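Local structure of cryptochrome DASH, chloroplastic/mitochondrial (Arabidopsis thaliana, 2VTB) at residues F47-R52 with H143-S148. The protein repairs cyclobutane pyrimidine dimers in single-stranded DNA as a photolyase, carrying FAD and a methenyltetrahydrofolate chromophore, and may also act as a photoreceptor. Residues are numbered along the deposited sequence; the frame is centred on the assembly and turned at random.
With MHF (5,10-methenyl-6,7,8-trihydrofolic acid), chain Q.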
loop_
_atom_site.group_PDB
_atom_site.type_symbol
_atom_site.label_atom_id
_atom_site.label_comp_id
_atom_site.label_asym_id
_atom_site.label_seq_id
_atom_site.Cartn_x
_atom_site.Cartn_y
_atom_site.Cartn_z
ATOM N N PHE B 47 -6.119 8.304 -20.213
ATOM C CA PHE B 47 -5.695 6.956 -20.617
ATOM C C PHE B 47 -4.222 6.721 -20.292
ATOM O O PHE B 47 -3.401 7.625 -20.445
ATOM C CB PHE B 47 -5.874 6.753 -22.129
ATOM C CG PHE B 47 -7.282 6.447 -22.550
ATOM C CD1 PHE B 47 -7.753 5.142 -22.536
ATOM C CD2 PHE B 47 -8.128 7.455 -22.991
ATOM C CE1 PHE B 47 -9.043 4.843 -22.935
ATOM C CE2 PHE B 47 -9.424 7.165 -23.392
ATOM C CZ PHE B 47 -9.879 5.855 -23.367
ATOM N N ARG B 48 -3.894 5.501 -19.870
ATOM C CA ARG B 48 -2.505 5.093 -19.663
ATOM C C ARG B 48 -2.275 3.732 -20.330
ATOM O O ARG B 48 -2.006 3.685 -21.527
ATOM C CB ARG B 48 -2.175 5.084 -18.172
ATOM C CG ARG B 48 -2.340 6.449 -17.509
ATOM C CD ARG B 48 -2.581 6.328 -16.009
ATOM N NE ARG B 48 -1.350 6.309 -15.250
ATOM C CZ ARG B 48 -1.265 6.072 -13.947
ATOM N NH1 ARG B 48 -0.080 6.116 -13.361
ATOM N NH2 ARG B 48 -2.343 5.786 -13.224
ATOM N N ASN B 49 -2.406 2.628 -19.590
ATOM C CA ASN B 49 -2.315 1.295 -20.201
ATOM C C ASN B 49 -3.671 0.597 -20.200
ATOM O O ASN B 49 -3.808 -0.558 -19.799
ATOM C CB ASN B 49 -1.216 0.469 -19.529
ATOM C CG ASN B 49 0.150 0.768 -20.115
ATOM O OD1 ASN B 49 0.440 0.410 -21.261
ATOM N ND2 ASN B 49 0.978 1.454 -19.354
ATOM N N ASP B 50 -4.669 1.336 -20.678
ATOM C CA ASP B 50 -6.047 0.872 -20.717
ATOM C C ASP B 50 -6.681 1.315 -22.028
ATOM O O ASP B 50 -7.788 1.858 -22.051
ATOM C CB ASP B 50 -6.828 1.392 -19.499
ATOM C CG ASP B 50 -6.783 2.909 -19.358
ATOM O OD1 ASP B 50 -5.987 3.576 -20.060
ATOM O OD2 ASP B 50 -7.545 3.430 -18.510
ATOM N N LEU B 51 -5.964 1.057 -23.118
ATOM C CA LEU B 51 -6.265 1.642 -24.420
ATOM C C LEU B 51 -7.326 0.829 -25.155
ATOM O O LEU B 51 -7.044 0.165 -26.164
ATOM C CB LEU B 51 -4.986 1.759 -25.255
ATOM C CG LEU B 51 -3.820 2.524 -24.618
ATOM C CD1 LEU B 51 -2.617 2.563 -25.584
ATOM C CD2 LEU B 51 -4.207 3.947 -24.186
ATOM N N ARG B 52 -8.549 0.908 -24.629
ATOM C CA ARG B 52 -9.710 0.218 -25.171
ATOM C C ARG B 52 -10.993 0.948 -24.777
ATOM O O ARG B 52 -11.020 1.714 -23.799
ATOM C CB ARG B 52 -9.775 -1.217 -24.633
ATOM C CG ARG B 52 -10.048 -1.291 -23.130
ATOM C CD ARG B 52 -10.153 -2.712 -22.585
ATOM N NE ARG B 52 -10.563 -2.680 -21.178
ATOM C CZ ARG B 52 -9.752 -2.444 -20.144
ATOM N NH1 ARG B 52 -8.448 -2.244 -20.314
ATOM N NH2 ARG B 52 -10.252 -2.422 -18.918
ATOM N N HIS B 143 -7.416 4.783 -14.593
ATOM C CA HIS B 143 -7.189 3.513 -13.901
ATOM C C HIS B 143 -6.038 3.641 -12.908
ATOM O O HIS B 143 -5.043 4.317 -13.177
ATOM C CB HIS B 143 -6.926 2.358 -14.877
ATOM C CG HIS B 143 -8.179 1.744 -15.425
ATOM N ND1 HIS B 143 -8.615 1.967 -16.712
ATOM C CD2 HIS B 143 -9.107 0.943 -14.848
ATOM C CE1 HIS B 143 -9.748 1.316 -16.912
ATOM N NE2 HIS B 143 -10.070 0.687 -15.797
ATOM N N LYS B 144 -6.207 2.998 -11.754
ATOM C CA LYS B 144 -5.178 2.909 -10.719
ATOM C C LYS B 144 -4.049 1.976 -11.154
ATOM O O LYS B 144 -4.303 0.884 -11.646
ATOM C CB LYS B 144 -5.804 2.360 -9.425
ATOM C CG LYS B 144 -4.880 2.317 -8.202
ATOM C CD LYS B 144 -4.684 3.698 -7.587
ATOM C CE LYS B 144 -3.681 3.677 -6.439
ATOM N NZ LYS B 144 -2.292 3.469 -6.927
ATOM N N GLU B 145 -2.807 2.402 -10.945
ATOM C CA GLU B 145 -1.651 1.540 -11.164
ATOM C C GLU B 145 -1.045 1.131 -9.822
ATOM O O GLU B 145 -1.515 1.566 -8.764
ATOM C CB GLU B 145 -0.632 2.245 -12.057
ATOM C CG GLU B 145 -1.108 2.379 -13.494
ATOM C CD GLU B 145 -0.959 1.090 -14.287
ATOM O OE1 GLU B 145 -0.745 0.023 -13.674
ATOM O OE2 GLU B 145 -1.033 1.148 -15.530
ATOM N N THR B 146 -0.030 0.269 -9.864
ATOM C CA THR B 146 0.493 -0.354 -8.646
ATOM C C THR B 146 1.970 -0.067 -8.348
ATOM O O THR B 146 2.357 -0.061 -7.172
ATOM C CB THR B 146 0.283 -1.890 -8.667
ATOM O OG1 THR B 146 0.974 -2.459 -9.780
ATOM C CG2 THR B 146 -1.189 -2.239 -8.777
ATOM N N CYS B 147 2.789 0.153 -9.383
ATOM C CA CYS B 147 4.245 0.285 -9.188
ATOM C C CYS B 147 4.722 1.732 -8.970
ATOM O O CYS B 147 4.049 2.686 -9.350
ATOM C CB CYS B 147 5.014 -0.380 -10.343
ATOM S SG CYS B 147 4.790 -2.189 -10.391
ATOM N N SER B 148 5.896 1.856 -8.346
ATOM C CA SER B 148 6.490 3.136 -7.931
ATOM C C SER B 148 6.368 4.276 -8.946
ATOM O O SER B 148 5.888 5.358 -8.603
ATOM C CB SER B 148 7.973 2.928 -7.550
ATOM O OG SER B 148 8.718 4.140 -7.567
HETATM N N1 MHF Q . 8.771 -0.111 -14.733
HETATM C C2 MHF Q . 7.584 0.436 -14.418
HETATM N NA2 MHF Q . 6.633 0.468 -15.369
HETATM N N3 MHF Q . 7.308 0.973 -13.191
HETATM C C4 MHF Q . 8.218 0.980 -12.195
HETATM O O4 MHF Q . 7.942 1.477 -11.086
HETATM C C4A MHF Q . 9.549 0.401 -12.488
HETATM N N5 MHF Q . 10.610 0.277 -11.575
HETATM C C6 MHF Q . 11.929 0.328 -12.200
HETATM C C7 MHF Q . 12.023 -0.865 -13.137
HETATM N N8 MHF Q . 10.957 -0.739 -14.127
HETATM C C8A MHF Q . 9.764 -0.168 -13.834
HETATM C C9 MHF Q . 12.872 0.317 -10.999
HETATM N N10 MHF Q . 11.955 0.538 -9.862
HETATM C C11 MHF Q . 10.728 1.140 -10.403
HETATM C C12 MHF Q . 13.369 1.890 -6.106
HETATM C C13 MHF Q . 12.157 2.350 -6.617
HETATM C C14 MHF Q . 11.700 1.925 -7.856
HETATM C C15 MHF Q . 12.452 1.029 -8.627
HETATM C C16 MHF Q . 13.647 0.532 -8.105
HETATM C C17 MHF Q . 14.107 0.966 -6.858
HETATM C C MHF Q . 13.859 2.325 -4.746
HETATM O O MHF Q . 14.710 1.630 -4.213
HETATM N N MHF Q . 13.335 3.374 -4.095
HETATM C CA MHF Q . 13.696 3.697 -2.710
HETATM C CB MHF Q . 13.276 5.124 -2.359
HETATM C CG MHF Q . 13.900 6.173 -3.272
HETATM C CD MHF Q . 15.395 6.042 -3.280
HETATM O OE1 MHF Q . 15.939 5.831 -4.382
HETATM O OE2 MHF Q . 16.024 6.126 -2.197
HETATM C CT MHF Q . 13.097 2.783 -1.675
HETATM O O1 MHF Q . 13.588 2.802 -0.521
HETATM O O2 MHF Q . 12.129 2.047 -1.982
HETATM O O HOH W 1 -3.364 2.045 -16.915
HETATM O O HOH W 2 -6.290 5.323 -17.067
#
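Asp50 sets its carboxylate between its own backbone N and carbonyl carbon (chi1 55°), while His143 turns its ring anti to its carbonyl carbon (chi1 -83°); these two torsions bring OD2 up to ND1. The imidazole donates through His143 ND1 to Asp50 OD2 over 2.6 Å, in the ring plane, and takes the oxygen's anti lone pair. The bond is nearly straight at 175°, and carboxylate and ring stand steeply to each other. Asp50 OD2 also accepts from a water, 2.7 Å away, that in turn receives the backbone N-H of His143. On the other branch, Asp50 OD1 accepts the backbone N-H of Arg48, 2.8 Å from that N, so one carboxylate ties its own loop together and grips the neighbouring one. With an alanine here, His143 ND1 and the amide of Arg48 would probably lose their acceptor, and the ring would be less firmly held in its rotation.

The two loops leave the C-terminal ends of adjacent parallel strands, 42-47 and 137-143, in the Rossmann-like alpha/beta domain of the photolyase family. Further along, Arg48 lays one guanidinium face over Glu145 CG, 3.6 Å from NH2, and the same nitrogen makes a weak hydrogen bond to His143 O at 3.1 Å. Arg48 NH2 has its stronger partner in Glu154 of helix 148-164, a salt bridge, and Glu145 OE1 forms another with Arg334 of helix 318-340. Glu145 OE2 is linked to the backbone N of Asn49 by a second water, 2.9 Å from each. Past Glu145 the chain reaches the folate pocket, where Cys147, N-cap of helix 148-164, places CB 3.5 Å from MHF O4.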